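Local coordinates for protein CsoZ (Staphylococcus aureus, PDB 6FF1) that probably acts as a small copper metallochaperone of the heavy-metal-associated domain family, contributing to copper homeostasis in the bacterium, at residues A[45-48]-A[49-53]. Sequence-based numbering, arbitrary orientation.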
ATOM      1  N   VAL A  45       2.076  -5.263   3.149  1.00 12.85           N
ATOM      2  CA  VAL A  45       0.694  -5.243   3.560  1.00 12.37           C
ATOM      3  C   VAL A  45       0.281  -6.651   3.931  1.00 12.38           C
ATOM      4  O   VAL A  45       0.590  -7.586   3.231  1.00 14.38           O
ATOM      5  CB  VAL A  45      -0.174  -4.675   2.458  1.00 14.76           C
ATOM      6  CG1 VAL A  45       0.005  -3.245   2.134  1.00 22.92           C
ATOM      7  CG2 VAL A  45      -0.073  -5.420   1.184  1.00 16.50           C
ATOM      8  N   SER A  46      -0.494  -6.771   5.010  1.00 12.71           N
ATOM      9  CA  SER A  46      -1.180  -7.990   5.393  1.00 12.83           C
ATOM     10  C   SER A  46      -2.664  -7.727   5.332  1.00 12.07           C
ATOM     11  O   SER A  46      -3.165  -6.710   5.841  1.00 13.45           O
ATOM     12  CB  SER A  46      -0.813  -8.413   6.806  1.00 17.07           C
ATOM     13  OG  SER A  46       0.547  -8.667   6.868  1.00 22.99           O
ATOM     14  N   TYR A  47      -3.383  -8.603   4.622  1.00 12.34           N
ATOM     15  CA  TYR A  47      -4.759  -8.291   4.324  1.00 13.80           C
ATOM     16  C   TYR A  47      -5.558  -9.565   4.039  1.00 13.44           C
ATOM     17  O   TYR A  47      -5.018 -10.610   3.735  1.00 16.37           O
ATOM     18  CB  TYR A  47      -4.849  -7.395   3.076  1.00 13.22           C
ATOM     19  CG  TYR A  47      -4.300  -8.017   1.828  1.00 12.87           C
ATOM     20  CD1 TYR A  47      -2.978  -7.936   1.548  1.00 14.11           C
ATOM     21  CD2 TYR A  47      -5.090  -8.756   0.962  1.00 14.25           C
ATOM     22  CE1 TYR A  47      -2.415  -8.596   0.456  1.00 15.26           C
ATOM     23  CE2 TYR A  47      -4.548  -9.375  -0.119  1.00 15.17           C
ATOM     24  CZ  TYR A  47      -3.220  -9.278  -0.389  1.00 15.28           C
ATOM     25  OH  TYR A  47      -2.720  -9.933  -1.512  1.00 17.55           O
ATOM     26  N   GLU A  48      -6.851  -9.413   4.124  1.00 13.46           N
ATOM     27  CA  GLU A  48      -7.809 -10.456   3.815  1.00 13.31           C
ATOM     28  C   GLU A  48      -9.021  -9.859   3.157  1.00 14.88           C
ATOM     29  O   GLU A  48      -9.317  -8.663   3.302  1.00 13.37           O
ATOM     30  CB  GLU A  48      -8.230 -11.224   5.056  1.00 15.31           C
ATOM     31  CG  GLU A  48      -8.945 -10.357   6.079  1.00 14.13           C
ATOM     32  CD  GLU A  48      -9.253 -11.111   7.372  1.00 15.55           C
ATOM     33  OE1 GLU A  48      -8.839 -10.630   8.440  1.00 16.46           O
ATOM     34  OE2 GLU A  48      -9.920 -12.184   7.332  1.00 18.09           O
ATOM     35  N   THR A  49      -9.805 -10.732   2.477  1.00 14.86           N
ATOM     36  CA  THR A  49     -11.084 -10.356   1.887  1.00 16.16           C
ATOM     37  C   THR A  49     -11.901  -9.570   2.926  1.00 14.02           C
ATOM     38  O   THR A  49     -11.957 -10.003   4.067  1.00 15.30           O
ATOM     39  CB  THR A  49     -11.831 -11.613   1.469  1.00 18.96           C
ATOM     40  OG1 THR A  49     -11.010 -12.241   0.515  1.00 23.70           O
ATOM     41  CG2 THR A  49     -13.191 -11.317   0.896  1.00 21.46           C
ATOM     42  N   PRO A  50     -12.453  -8.416   2.553  1.00 13.91           N
ATOM     43  CA  PRO A  50     -12.677  -7.946   1.182  1.00 15.64           C
ATOM     44  C   PRO A  50     -11.532  -7.233   0.473  1.00 16.95           C
ATOM     45  O   PRO A  50     -11.657  -6.831  -0.685  1.00 20.36           O
ATOM     46  CB  PRO A  50     -13.859  -6.964   1.348  1.00 16.80           C
ATOM     47  CG  PRO A  50     -13.654  -6.407   2.713  1.00 15.71           C
ATOM     48  CD  PRO A  50     -13.199  -7.594   3.523  1.00 15.04           C
ATOM     49  N   ALA A  51     -10.457  -6.985   1.224  1.00 14.42           N
ATOM     50  CA  ALA A  51      -9.280  -6.362   0.619  1.00 14.47           C
ATOM     51  C   ALA A  51      -8.637  -7.393  -0.297  1.00 13.36           C
ATOM     52  O   ALA A  51      -8.671  -8.577  -0.011  1.00 15.09           O
ATOM     53  CB  ALA A  51      -8.305  -5.907   1.713  1.00 16.13           C
ATOM     54  N   ASN A  52      -8.017  -6.914  -1.365  1.00 14.73           N
ATOM     55  CA  ASN A  52      -7.261  -7.775  -2.214  1.00 14.20           C
ATOM     56  C   ASN A  52      -6.160  -6.965  -2.835  1.00 13.71           C
ATOM     57  O   ASN A  52      -6.133  -5.748  -2.718  1.00 13.67           O
ATOM     58  CB  ASN A  52      -8.135  -8.465  -3.266  1.00 17.26           C
ATOM     59  CG  ASN A  52      -8.998  -7.498  -4.001  1.00 18.82           C
ATOM     60  OD1 ASN A  52      -8.545  -6.627  -4.732  1.00 17.83           O
ATOM     61  ND2 ASN A  52     -10.304  -7.665  -3.799  1.00 29.47           N
ATOM     62  N   LEU A  53      -5.230  -7.642  -3.483  1.00 13.32           N
ATOM     63  CA  LEU A  53      -4.078  -6.917  -4.020  1.00 13.28           C
ATOM     64  C   LEU A  53      -4.536  -5.853  -4.968  1.00 13.84           C
ATOM     65  O   LEU A  53      -4.019  -4.728  -5.000  1.00 14.05           O
ATOM     66  CB  LEU A  53      -3.116  -7.888  -4.672  1.00 14.63           C
ATOM     67  CG  LEU A  53      -1.832  -7.286  -5.182  1.00 15.36           C
ATOM     68  CD1 LEU A  53      -1.056  -6.668  -4.080  1.00 16.60           C
ATOM     69  CD2 LEU A  53      -0.994  -8.332  -5.898  1.00 17.92           C
TER
HETATM   70  O   HOH W   1      -5.212 -10.558  -3.677  1.00 28.92           O
HETATM   71  O   HOH W   2     -11.688 -12.419   5.271  1.00 17.46           O
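Glu48 and Ala51 close a tight turn through one backbone hydrogen bond, from Ala51 N to Glu48 O (2.9 Å). The N-H...O angle of 131° shows a bent bond, and the donor approaches 30° off the carbonyl plane. With a cis peptide bond before Pro50, this i to i+3 bond identifies a cis-proline (type VI) reverse turn over Glu48-Ala51.

Van der Waals contact is carried by Tyr47. With CG placed in the gap flanked by N and C (chi1 61°), the ring reaches over to the returning chain. Tyr47 CB meets Ala51 CB at 4.0 Å, an apolar pair. The ring and hydroxyl make the other contacts: Ala51 O approaches the rim of the ring, close to level with it, 3.7 Å from Tyr47 CD2. Farther out, Tyr47 CE2 lies 3.8 Å from Asn52 CA, and Tyr47 OH is the same distance from Leu53 CB.

Two waters bridge polar groups across the turn. One molecule accepts from Leu53 N (2.9 Å) and donates weakly to Tyr47 OH, whose stronger partner is Asn5. Another donates to both Glu48 OE2 and Thr49 O, each at 2.7 Å, while Glu48 OE1 bonds to His32.

The turn joins strand 42-47 to helix 53-62 of this ferredoxin-like domain; Asn52 N-caps that helix through OD1 to Ser55 N. Ala51 packs on strand 31-36 and Leu53 on strand 3-10, the two neighbours of strand 42-47 in the sheet.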